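Local coordinates for alpha-Amylase (Thermotoga maritima, PDB 2B5D), which belongs to glycosyl hydrolase family 57, with a mostly parallel beta-sheet core wrapped by helices and a largely helical C-terminal region, at residues F8-L13 against S56-L61; T35-P40 against F348-F353; D442-R447 against G498-E503; L449-R454 against Y507-D512. All blocks are in the same frame, centred on the assembly; numbering follows the deposited sequence. Where two conformers were deposited one is given.

From the N terminus, contact 1 closes the first loop: strand 3-11 meets the end of strand 53-57 after helix 27-47 has passed between them in sequence. Contact 2 crosses it, since residues 35-40 of that same helix reach forward some 300 residues to the turn after strand 343-349. The two touch, and strand 3-11 pairs with both 53-57 and 343-349. Farther along, contacts 3 and 4 open on helix 443-458 and close on residues 498-512; they cross each other and tie the two helices together near the second subunit, with Arg447 of contact 3 paired to Glu509 of contact 4. Contacts 1 and 4 stay about 10 Å apart at their nearest atoms.

Contact 1: F8-L13 against S56-L61; sequences FLHAHL and SITPPL
Parallel strands 3-11 and 53-57 end side by side at the middle of the protein, and Ser56 is what His10 and Ala11 grip there. Ser56 N donates to Leu9 O (3.0 Å), and Thr58 N donates to Ala11 O (3.2 Å). Between these bonds the N-H of Ala11 is shared by Ser56 O and Ser56 OG. The carbonyl bond is the longer, 3.3 Å from Ala11 N to Ser56 O. The hydroxyl is there because chi1 of 67° sets it between the backbone N and the carbonyl carbon. From that place OG also lies at the edge of the His10 ring, with ND1 to Ser56 OG at 2.7 Å, a bond in which either could donate. With His146 hydrogen-bonded to NE2 and Trp182 stacked on the ring, His10 is fixed in rotation; serine suits the place because its short side chain brings OG to both His10 ND1 and Ala11 N. Phe8 CZ rests 3.8 Å from Ser56 CB. The two strands, joined through helix 27-47, form a beta-alpha-beta crossover, consistent with the beta/alpha barrel of family 57; His10 lies near the C-terminal end of its strand, and His12, whose ring stacks with His146, just beyond it. Thr58 then takes the N-cap position of helix 59-66. Thr58 CG2 sits 3.5 Å from His10 CE1, the side chains crossing at about a right angle. Pro59 and Pro60 suit the first helical turn, where N-H groups have no preceding carbonyl to bind. Leu61 CD2 packs on Ala11 CB (4.1 Å), between the sheet and Leu30 and Tyr38.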
# COMPACT_ATOMS: atom_id res chain seq x y z
N PHE A 8 16.27 -26.62 -26.51
CA PHE A 8 15.17 -25.72 -26.81
C PHE A 8 15.22 -24.47 -25.92
O PHE A 8 15.25 -24.56 -24.69
CB PHE A 8 13.81 -26.47 -26.69
CG PHE A 8 12.63 -25.59 -27.00
CD1 PHE A 8 12.07 -25.56 -28.29
CD2 PHE A 8 12.13 -24.73 -26.03
CE1 PHE A 8 11.00 -24.70 -28.61
CE2 PHE A 8 11.07 -23.85 -26.33
CZ PHE A 8 10.49 -23.85 -27.61
N LEU A 9 15.22 -23.30 -26.56
CA LEU A 9 15.09 -22.01 -25.89
C LEU A 9 13.73 -21.39 -26.09
O LEU A 9 13.30 -21.11 -27.25
CB LEU A 9 16.11 -21.02 -26.46
CG LEU A 9 17.60 -21.35 -26.31
CD1 LEU A 9 18.47 -20.19 -26.82
CD2 LEU A 9 17.95 -21.75 -24.89
N HIS A 10 13.07 -21.11 -24.97
CA HIS A 10 11.82 -20.36 -24.95
C HIS A 10 12.06 -18.83 -24.77
O HIS A 10 12.47 -18.36 -23.67
CB HIS A 10 10.92 -20.89 -23.83
CG HIS A 10 9.61 -20.19 -23.73
ND1 HIS A 10 8.82 -19.93 -24.84
CD2 HIS A 10 8.91 -19.75 -22.66
CE1 HIS A 10 7.71 -19.33 -24.46
NE2 HIS A 10 7.73 -19.23 -23.13
N ALA A 11 11.81 -18.09 -25.84
CA ALA A 11 11.97 -16.62 -25.91
C ALA A 11 10.61 -15.93 -25.91
O ALA A 11 9.86 -15.90 -26.92
CB ALA A 11 12.80 -16.19 -27.15
N HIS A 12 10.26 -15.42 -24.74
CA HIS A 12 8.99 -14.76 -24.55
C HIS A 12 9.12 -13.52 -23.67
O HIS A 12 9.86 -13.53 -22.69
CB HIS A 12 8.03 -15.72 -23.86
CG HIS A 12 6.71 -15.10 -23.55
ND1 HIS A 12 6.25 -14.92 -22.26
CD2 HIS A 12 5.76 -14.57 -24.37
CE1 HIS A 12 5.06 -14.34 -22.30
NE2 HIS A 12 4.73 -14.13 -23.57
N LEU A 13 8.41 -12.46 -24.03
CA LEU A 13 8.08 -11.37 -23.12
C LEU A 13 6.63 -10.98 -23.31
O LEU A 13 6.12 -11.08 -24.45
CB LEU A 13 9.01 -10.16 -23.31
CG LEU A 13 10.46 -10.40 -22.85
CD1 LEU A 13 11.44 -9.33 -23.35
CD2 LEU A 13 10.49 -10.51 -21.31
N SER A 56 11.31 -20.93 -29.52
CA SER A 56 10.08 -20.18 -29.69
C SER A 56 10.46 -18.72 -29.75
O SER A 56 11.43 -18.28 -29.11
CB SER A 56 9.18 -20.40 -28.46
OG SER A 56 9.77 -19.80 -27.32
N ILE A 57 9.72 -17.98 -30.57
CA ILE A 57 9.64 -16.53 -30.45
C ILE A 57 8.16 -16.27 -30.42
O ILE A 57 7.46 -16.43 -31.44
CB ILE A 57 10.34 -15.81 -31.60
CG1 ILE A 57 11.77 -16.35 -31.74
CG2 ILE A 57 10.34 -14.28 -31.33
CD1 ILE A 57 12.59 -15.68 -32.82
N THR A 58 7.66 -15.92 -29.22
CA THR A 58 6.21 -15.87 -29.02
C THR A 58 5.62 -14.71 -29.81
O THR A 58 6.38 -13.80 -30.23
CB THR A 58 5.85 -15.82 -27.56
OG1 THR A 58 6.26 -14.55 -27.04
CG2 THR A 58 6.56 -16.97 -26.81
N PRO A 59 4.32 -14.78 -30.13
CA PRO A 59 3.77 -13.66 -30.87
C PRO A 59 3.87 -12.28 -30.14
O PRO A 59 4.17 -11.30 -30.82
CB PRO A 59 2.30 -14.08 -31.16
CG PRO A 59 2.29 -15.56 -31.05
CD PRO A 59 3.34 -15.86 -29.93
N PRO A 60 3.64 -12.20 -28.79
CA PRO A 60 3.84 -10.88 -28.15
C PRO A 60 5.24 -10.31 -28.40
O PRO A 60 5.38 -9.14 -28.74
CB PRO A 60 3.62 -11.17 -26.67
CG PRO A 60 2.62 -12.36 -26.70
CD PRO A 60 3.19 -13.20 -27.80
N LEU A 61 6.25 -11.16 -28.30
CA LEU A 61 7.63 -10.76 -28.53
C LEU A 61 7.94 -10.42 -30.00
O LEU A 61 8.76 -9.53 -30.28
CB LEU A 61 8.61 -11.82 -28.02
CG LEU A 61 10.08 -11.47 -28.27
CD1 LEU A 61 10.49 -10.11 -27.64
CD2 LEU A 61 11.04 -12.61 -27.87

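Contact 2: T35-P40 against F348-F353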
# COMPACT_ATOMS: atom_id res chain seq x y z
N THR A 35 19.55 -6.87 -25.63
CA THR A 35 20.98 -6.61 -25.46
C THR A 35 21.69 -7.83 -24.92
O THR A 35 22.72 -8.23 -25.46
CB THR A 35 21.22 -5.36 -24.55
OG1 THR A 35 20.66 -4.21 -25.18
CG2 THR A 35 22.70 -5.11 -24.30
N GLU A 36 21.12 -8.42 -23.88
CA GLU A 36 21.75 -9.54 -23.16
C GLU A 36 21.57 -10.89 -23.83
O GLU A 36 22.45 -11.76 -23.74
CB GLU A 36 21.18 -9.62 -21.74
CG GLU A 36 21.22 -8.32 -20.93
CD GLU A 36 22.42 -8.19 -19.99
OE1 GLU A 36 22.35 -7.30 -19.10
OE2 GLU A 36 23.42 -8.96 -20.14
N THR A 37 20.42 -11.11 -24.48
CA THR A 37 20.10 -12.43 -25.03
C THR A 37 19.91 -12.50 -26.53
O THR A 37 20.62 -13.22 -27.18
CB THR A 37 18.89 -13.07 -24.29
OG1 THR A 37 19.14 -13.05 -22.88
CG2 THR A 37 18.68 -14.52 -24.72
N TYR A 38 18.96 -11.75 -27.10
CA TYR A 38 18.62 -11.96 -28.51
C TYR A 38 19.72 -11.63 -29.54
O TYR A 38 19.97 -12.40 -30.48
CB TYR A 38 17.30 -11.29 -28.89
CG TYR A 38 16.20 -11.50 -27.90
CD1 TYR A 38 16.00 -12.74 -27.30
CD2 TYR A 38 15.36 -10.47 -27.56
CE1 TYR A 38 14.98 -12.93 -26.38
CE2 TYR A 38 14.33 -10.65 -26.64
CZ TYR A 38 14.16 -11.88 -26.04
OH TYR A 38 13.14 -12.05 -25.11
N ILE A 39 20.40 -10.50 -29.36
CA ILE A 39 21.50 -10.15 -30.29
C ILE A 39 22.77 -11.01 -30.09
O ILE A 39 23.37 -11.45 -31.06
CB ILE A 39 21.79 -8.60 -30.31
CG1 ILE A 39 20.69 -7.86 -31.08
CG2 ILE A 39 23.19 -8.28 -30.89
CD1 ILE A 39 20.65 -6.31 -30.85
N PRO A 40 23.18 -11.25 -28.83
CA PRO A 40 24.29 -12.20 -28.60
C PRO A 40 24.03 -13.63 -29.14
O PRO A 40 24.97 -14.30 -29.50
CB PRO A 40 24.41 -12.24 -27.07
CG PRO A 40 23.88 -10.94 -26.62
CD PRO A 40 22.75 -10.63 -27.57
N PHE A 348 14.95 -24.52 -22.14
CA PHE A 348 15.22 -23.51 -21.15
C PHE A 348 14.61 -22.22 -21.58
O PHE A 348 14.55 -21.91 -22.76
CB PHE A 348 16.74 -23.38 -20.96
CG PHE A 348 17.39 -24.71 -20.81
CD1 PHE A 348 18.25 -25.20 -21.78
CD2 PHE A 348 17.02 -25.54 -19.72
CE1 PHE A 348 18.80 -26.47 -21.63
CE2 PHE A 348 17.55 -26.80 -19.58
CZ PHE A 348 18.45 -27.28 -20.54
N ASP A 349 14.16 -21.48 -20.58
CA ASP A 349 13.92 -20.07 -20.70
C ASP A 349 15.09 -19.33 -21.34
O ASP A 349 16.20 -19.40 -20.86
CB ASP A 349 13.68 -19.53 -19.31
CG ASP A 349 12.52 -18.65 -19.27
OD1 ASP A 349 11.39 -19.16 -19.01
OD2 ASP A 349 12.74 -17.44 -19.54
N ALA A 350 14.86 -18.63 -22.43
CA ALA A 350 15.96 -17.99 -23.18
C ALA A 350 16.83 -17.01 -22.38
O ALA A 350 18.06 -16.94 -22.60
CB ALA A 350 15.44 -17.30 -24.43
N GLU A 351 16.20 -16.25 -21.48
CA GLU A 351 16.85 -15.16 -20.74
C GLU A 351 17.80 -15.69 -19.68
O GLU A 351 18.66 -14.93 -19.19
CB GLU A 351 15.83 -14.24 -20.06
CG GLU A 351 14.61 -14.95 -19.42
CD GLU A 351 13.37 -14.86 -20.34
OE1 GLU A 351 12.32 -14.30 -19.89
OE2 GLU A 351 13.46 -15.31 -21.52
N LEU A 352 17.63 -16.97 -19.33
CA LEU A 352 18.60 -17.67 -18.52
C LEU A 352 19.98 -17.59 -19.21
O LEU A 352 20.98 -17.61 -18.52
CB LEU A 352 18.19 -19.13 -18.24
CG LEU A 352 16.95 -19.56 -17.41
CD1 LEU A 352 16.90 -21.09 -17.17
CD2 LEU A 352 16.75 -18.82 -16.07
N PHE A 353 20.03 -17.46 -20.54
CA PHE A 353 21.33 -17.44 -21.23
C PHE A 353 21.67 -16.03 -21.68
O PHE A 353 21.14 -15.52 -22.68
CB PHE A 353 21.40 -18.47 -22.39
CG PHE A 353 21.24 -19.90 -21.94
CD1 PHE A 353 19.98 -20.52 -21.96
CD2 PHE A 353 22.33 -20.62 -21.44
CE1 PHE A 353 19.81 -21.84 -21.50
CE2 PHE A 353 22.17 -21.95 -20.98
CZ PHE A 353 20.90 -22.55 -21.02
O HOH W 1 12.86 -13.87 -23.46
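Thr37 and Phe353 share the one direct hydrogen bond of this contact: Thr37 OG1 donates to Phe353 O at 3.2 Å, approaching from above the carbonyl plane, 45° out of it. A chi1 of -53° turns OG1 beside its own backbone N and sends the methyl CG2 anti to that N, which divides the threonine into a polar and an apolar branch, both usable here. The van der Waals part of the contact belongs to the methyl. Thr37 CG2 lies 3.3 Å from Ala350 O and equally close to Phe353 O, and 4.3 Å from Ala350 CB, so that a compact beta-branched residue packs its methyl against the turn while a small alanine lets the helix come near. The fold explains the meeting. Helix 27-47 is the crossover helix that follows strand 3-11, and strand 343-349 is paired with that same strand; the turn leaving its end therefore comes up against the helix. That turn, type I from Asp349 to Leu352, is held by Leu352 N to Asp349 O (3.2 Å), and Ala350 O accepts from Phe353 N at 2.9 Å, so this carbonyl is already bonded where CG2 touches it. On the helix side, a wider pi-type turn spans 35-38, and the chain kinks at Pro40, whose nitrogen has no hydrogen to give. A water lies between Tyr38 OH and Glu351 OE2, modelled unusually close to both, so the bridge is plausible but its details are doubtful. Tyr38 also packs on Ala11, and the Phe353 ring meets Trp246 edge-to-face.

Contact 3: D442-R447 against G498-E503; sequences DPLVER and GRIDEE
Leu444 overlaps Ile500 tip to tip, its CD1 methyl 3.7 Å from Ile500 CG2 and 3.9 Å from Ile500 CD1. The leucine chi1 of -138° is off a staggered position, which may mean that the side chain is not firmly defined. Ile500 offers two branches: CG2, anti to its backbone N, meets Leu444, while CD1 also approaches Val445 CG2 at 4.4 Å. Branched aliphatic residues suit this small apolar patch at a partly exposed edge. Glu502 borders it with its methylene chain, crossing Leu444 at about a right angle, CG 4.0 Å from Leu444 CD2. Glu502 OE1 is 4.3 Å from Arg447 NH1, beyond a salt bridge; the stronger partner of this arginine is Glu509, at NH2. Asp442 caps the start of the Leu444 helix: OD2 accepts from Leu444 N at 3.2 Å, met from above the carboxylate plane. Asp501 does the same, weakly, for helix 502-511. The contact thus joins the first turn of helix 443-458 to the loop leading into helix 502-511. Leu505 of the latter packs on Leu444, Leu495 of helix 473-496 touches Val445, and Arg499 pairs with Asp22 of the second subunit.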
# COMPACT_ATOMS: atom_id res chain seq x y z
N ASP A 442 -19.87 -3.37 -41.55
CA ASP A 442 -19.60 -2.10 -40.86
C ASP A 442 -18.16 -2.08 -40.26
O ASP A 442 -17.89 -2.79 -39.29
CB ASP A 442 -20.66 -1.91 -39.78
CG ASP A 442 -20.57 -0.57 -39.06
OD1 ASP A 442 -21.45 -0.33 -38.21
OD2 ASP A 442 -19.62 0.22 -39.31
N PRO A 443 -17.24 -1.26 -40.83
CA PRO A 443 -15.82 -1.33 -40.45
C PRO A 443 -15.52 -0.71 -39.08
O PRO A 443 -14.39 -0.82 -38.57
CB PRO A 443 -15.10 -0.54 -41.55
CG PRO A 443 -16.16 0.39 -42.13
CD PRO A 443 -17.51 -0.22 -41.85
N LEU A 444 -16.52 -0.04 -38.51
CA LEU A 444 -16.40 0.55 -37.18
C LEU A 444 -16.68 -0.53 -36.15
O LEU A 444 -15.91 -0.70 -35.23
CB LEU A 444 -17.37 1.71 -36.98
CG LEU A 444 -16.88 2.98 -36.25
CD1 LEU A 444 -18.02 3.58 -35.40
CD2 LEU A 444 -15.60 2.82 -35.40
N VAL A 445 -17.79 -1.26 -36.33
CA VAL A 445 -18.15 -2.40 -35.48
C VAL A 445 -17.04 -3.46 -35.46
O VAL A 445 -16.79 -4.10 -34.44
CB VAL A 445 -19.45 -3.03 -35.96
CG1 VAL A 445 -19.61 -4.43 -35.43
CG2 VAL A 445 -20.64 -2.19 -35.52
N GLU A 446 -16.37 -3.59 -36.60
CA GLU A 446 -15.33 -4.55 -36.83
C GLU A 446 -14.07 -4.15 -36.07
O GLU A 446 -13.50 -4.97 -35.36
CB GLU A 446 -15.04 -4.68 -38.32
CG GLU A 446 -14.49 -6.05 -38.72
CD GLU A 446 -13.58 -6.02 -39.95
OE1 GLU A 446 -13.21 -4.91 -40.39
OE2 GLU A 446 -13.21 -7.11 -40.45
N ARG A 447 -13.64 -2.90 -36.26
CA ARG A 447 -12.59 -2.30 -35.43
C ARG A 447 -12.85 -2.47 -33.90
O ARG A 447 -11.93 -2.78 -33.13
CB ARG A 447 -12.40 -0.86 -35.81
CG ARG A 447 -11.60 -0.70 -37.09
CD ARG A 447 -11.56 0.78 -37.53
NE ARG A 447 -10.90 1.63 -36.54
CZ ARG A 447 -11.22 2.90 -36.27
NH1 ARG A 447 -12.22 3.49 -36.91
NH2 ARG A 447 -10.54 3.57 -35.35
N GLY A 498 -25.04 1.60 -29.19
CA GLY A 498 -25.04 2.56 -30.28
C GLY A 498 -24.04 3.70 -30.14
O GLY A 498 -23.79 4.44 -31.10
N ARG A 499 -23.43 3.83 -28.97
CA ARG A 499 -22.58 4.98 -28.72
C ARG A 499 -21.08 4.67 -28.82
O ARG A 499 -20.29 5.01 -27.92
CB ARG A 499 -22.94 5.68 -27.39
CG ARG A 499 -23.20 4.73 -26.24
CD ARG A 499 -23.34 5.45 -24.90
NE ARG A 499 -23.09 4.50 -23.81
CZ ARG A 499 -21.88 4.23 -23.32
NH1 ARG A 499 -20.81 4.86 -23.83
NH2 ARG A 499 -21.73 3.35 -22.33
N ILE A 500 -20.69 4.04 -29.92
CA ILE A 500 -19.26 3.83 -30.15
C ILE A 500 -18.55 5.17 -30.10
O ILE A 500 -18.95 6.12 -30.78
CB ILE A 500 -18.95 3.10 -31.48
CG1 ILE A 500 -19.46 1.67 -31.43
CG2 ILE A 500 -17.44 3.10 -31.78
CD1 ILE A 500 -19.40 0.98 -32.78
N ASP A 501 -17.48 5.22 -29.32
CA ASP A 501 -16.73 6.42 -29.03
C ASP A 501 -15.42 6.30 -29.77
O ASP A 501 -14.49 5.63 -29.34
CB ASP A 501 -16.53 6.48 -27.52
CG ASP A 501 -15.75 7.68 -27.04
OD1 ASP A 501 -15.93 8.00 -25.83
OD2 ASP A 501 -14.95 8.26 -27.84
N GLU A 502 -15.33 6.97 -30.90
CA GLU A 502 -14.26 6.70 -31.82
C GLU A 502 -12.89 7.11 -31.38
O GLU A 502 -11.91 6.53 -31.83
CB GLU A 502 -14.56 7.31 -33.17
CG GLU A 502 -15.64 6.58 -33.93
CD GLU A 502 -15.66 7.01 -35.37
OE1 GLU A 502 -14.57 6.98 -36.01
OE2 GLU A 502 -16.77 7.39 -35.86
N GLU A 503 -12.84 8.13 -30.53
CA GLU A 503 -11.57 8.67 -30.04
C GLU A 503 -10.94 7.75 -28.99
O GLU A 503 -9.72 7.56 -28.98
CB GLU A 503 -11.77 10.08 -29.48
CG GLU A 503 -12.04 11.13 -30.55
CD GLU A 503 -11.62 12.53 -30.09
OE1 GLU A 503 -10.47 12.93 -30.42
OE2 GLU A 503 -12.43 13.19 -29.38

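Contact 4: L449-R454 against Y507-D512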
# COMPACT_ATOMS: atom_id res chain seq x y z
N LEU A 449 -14.85 -4.80 -32.41
CA LEU A 449 -14.82 -6.20 -32.08
C LEU A 449 -13.39 -6.72 -32.11
O LEU A 449 -12.98 -7.49 -31.24
CB LEU A 449 -15.77 -6.95 -33.01
CG LEU A 449 -17.24 -6.82 -32.59
CD1 LEU A 449 -18.18 -7.47 -33.63
CD2 LEU A 449 -17.55 -7.37 -31.20
N ASN A 450 -12.60 -6.27 -33.08
CA ASN A 450 -11.20 -6.60 -33.16
C ASN A 450 -10.38 -6.14 -31.93
O ASN A 450 -9.45 -6.83 -31.50
CB ASN A 450 -10.58 -5.98 -34.41
CG ASN A 450 -10.91 -6.73 -35.69
OD1 ASN A 450 -10.48 -6.32 -36.77
ND2 ASN A 450 -11.66 -7.83 -35.58
N GLN A 451 -10.68 -4.97 -31.38
CA GLN A 451 -9.99 -4.46 -30.19
C GLN A 451 -10.52 -5.16 -28.95
O GLN A 451 -9.76 -5.47 -28.04
CB GLN A 451 -10.09 -2.92 -30.08
CG GLN A 451 -9.07 -2.29 -29.11
CD GLN A 451 -7.66 -2.43 -29.61
OE1 GLN A 451 -7.41 -2.33 -30.82
NE2 GLN A 451 -6.71 -2.66 -28.69
N MET A 452 -11.80 -5.47 -28.92
CA MET A 452 -12.26 -6.30 -27.82
C MET A 452 -11.46 -7.62 -27.69
O MET A 452 -11.05 -8.00 -26.59
CB MET A 452 -13.75 -6.56 -27.91
CG MET A 452 -14.54 -5.32 -27.53
SD MET A 452 -16.28 -5.45 -28.03
CE MET A 452 -16.97 -6.51 -26.73
N LEU A 453 -11.18 -8.27 -28.82
CA LEU A 453 -10.49 -9.57 -28.78
C LEU A 453 -9.06 -9.41 -28.30
O LEU A 453 -8.57 -10.24 -27.53
CB LEU A 453 -10.55 -10.29 -30.15
CG LEU A 453 -10.01 -11.72 -30.19
CD1 LEU A 453 -10.75 -12.66 -29.17
CD2 LEU A 453 -10.07 -12.28 -31.64
N ARG A 454 -8.40 -8.35 -28.75
CA ARG A 454 -7.08 -7.99 -28.28
C ARG A 454 -7.03 -7.78 -26.78
O ARG A 454 -6.14 -8.28 -26.10
CB ARG A 454 -6.67 -6.71 -28.94
CG ARG A 454 -6.59 -6.83 -30.42
CD ARG A 454 -5.86 -5.57 -30.99
NE ARG A 454 -5.76 -5.50 -32.44
CZ ARG A 454 -6.61 -4.87 -33.26
NH1 ARG A 454 -7.68 -4.26 -32.79
NH2 ARG A 454 -6.38 -4.86 -34.58
N TYR A 507 -7.71 5.30 -29.19
CA TYR A 507 -6.71 5.39 -28.13
C TYR A 507 -6.27 3.94 -27.87
O TYR A 507 -5.11 3.60 -28.05
CB TYR A 507 -7.23 6.12 -26.88
CG TYR A 507 -6.35 5.85 -25.69
CD1 TYR A 507 -5.00 6.15 -25.74
CD2 TYR A 507 -6.86 5.23 -24.54
CE1 TYR A 507 -4.14 5.84 -24.69
CE2 TYR A 507 -6.01 4.92 -23.48
CZ TYR A 507 -4.65 5.22 -23.56
OH TYR A 507 -3.79 4.96 -22.53
N TYR A 508 -7.24 3.10 -27.52
CA TYR A 508 -7.05 1.64 -27.41
C TYR A 508 -6.32 0.96 -28.58
O TYR A 508 -5.40 0.15 -28.36
CB TYR A 508 -8.41 0.98 -27.23
CG TYR A 508 -9.11 1.31 -25.94
CD1 TYR A 508 -10.38 0.83 -25.70
CD2 TYR A 508 -8.52 2.12 -24.96
CE1 TYR A 508 -11.05 1.08 -24.54
CE2 TYR A 508 -9.19 2.41 -23.75
CZ TYR A 508 -10.48 1.89 -23.56
OH TYR A 508 -11.22 2.11 -22.40
N GLU A 509 -6.69 1.29 -29.82
CA GLU A 509 -5.98 0.74 -30.99
C GLU A 509 -4.50 1.08 -30.99
O GLU A 509 -3.67 0.34 -31.53
CB GLU A 509 -6.61 1.17 -32.31
CG GLU A 509 -7.91 0.47 -32.63
CD GLU A 509 -8.67 1.13 -33.79
OE1 GLU A 509 -8.53 2.36 -33.96
OE2 GLU A 509 -9.41 0.41 -34.54
N TRP A 510 -4.18 2.19 -30.36
CA TRP A 510 -2.82 2.75 -30.38
C TRP A 510 -1.98 2.17 -29.28
O TRP A 510 -0.84 1.82 -29.50
CB TRP A 510 -2.91 4.28 -30.19
CG TRP A 510 -1.63 5.01 -29.97
CD1 TRP A 510 -0.57 5.10 -30.82
CD2 TRP A 510 -1.31 5.84 -28.83
NE1 TRP A 510 0.40 5.91 -30.28
CE2 TRP A 510 -0.03 6.39 -29.07
CE3 TRP A 510 -1.99 6.17 -27.63
CZ2 TRP A 510 0.60 7.27 -28.15
CZ3 TRP A 510 -1.37 7.01 -26.72
CH2 TRP A 510 -0.08 7.55 -26.98
N THR A 511 -2.55 2.11 -28.07
CA THR A 511 -1.78 1.65 -26.95
C THR A 511 -1.67 0.11 -26.91
O THR A 511 -0.60 -0.47 -26.58
CB THR A 511 -2.26 2.27 -25.59
OG1 THR A 511 -1.33 1.90 -24.57
CG2 THR A 511 -3.64 1.80 -25.19
N ASP A 512 -2.78 -0.53 -27.25
CA ASP A 512 -2.89 -1.99 -27.31
C ASP A 512 -2.96 -2.38 -28.77
O ASP A 512 -3.99 -2.79 -29.23
CB ASP A 512 -4.15 -2.44 -26.58
CG ASP A 512 -4.07 -2.21 -25.08
OD1 ASP A 512 -2.95 -1.99 -24.55
OD2 ASP A 512 -5.13 -2.29 -24.42
O HOH W 2 -9.79 -2.38 -34.14
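Gln451 reaches from helix 443-458 to the end of helix 502-511, where its NE2 donates to Asp512 O at 2.8 Å. The bond is nearly straight, 171° at the hydrogen; it uses a lone pair in the carbonyl plane and lies in the plane of the amide. CG is anti to the backbone N, and the bend at chi2 (67°) swings CD over to the neighbouring helix. There Gln451 CG packs on Tyr508 CB (3.8 Å), and OE1 lies 3.4 Å from Glu509 CG, the amide and carboxylate planes 83° apart. Glutamine suits this span: it is long enough to cross between helices and carries a neutral donor. In the next shell, in one of the two deposited Arg454 conformers, a water may bridge Arg454 NH1 (3.1 Å) and Glu509 OE2 (2.8 Å), and Arg454 NH2 may bind Phe515 O. Glu509 is anchored by a salt bridge from Arg447, and Asp512 OD2 pairs with Arg487. Beyond them, Tyr508 OH binds Asn490 and the carbonyl of Glu20 of the second subunit. Asp512 is the first residue to leave helical geometry, where a carbonyl no longer finds its donor within the helix. The side-chain amide thus supplies a neutral donor to that buried carbonyl, NE2 also bonding weakly to Glu455 OE1, while Arg487 and Arg447 probably balance the charges of Asp512 and Glu509.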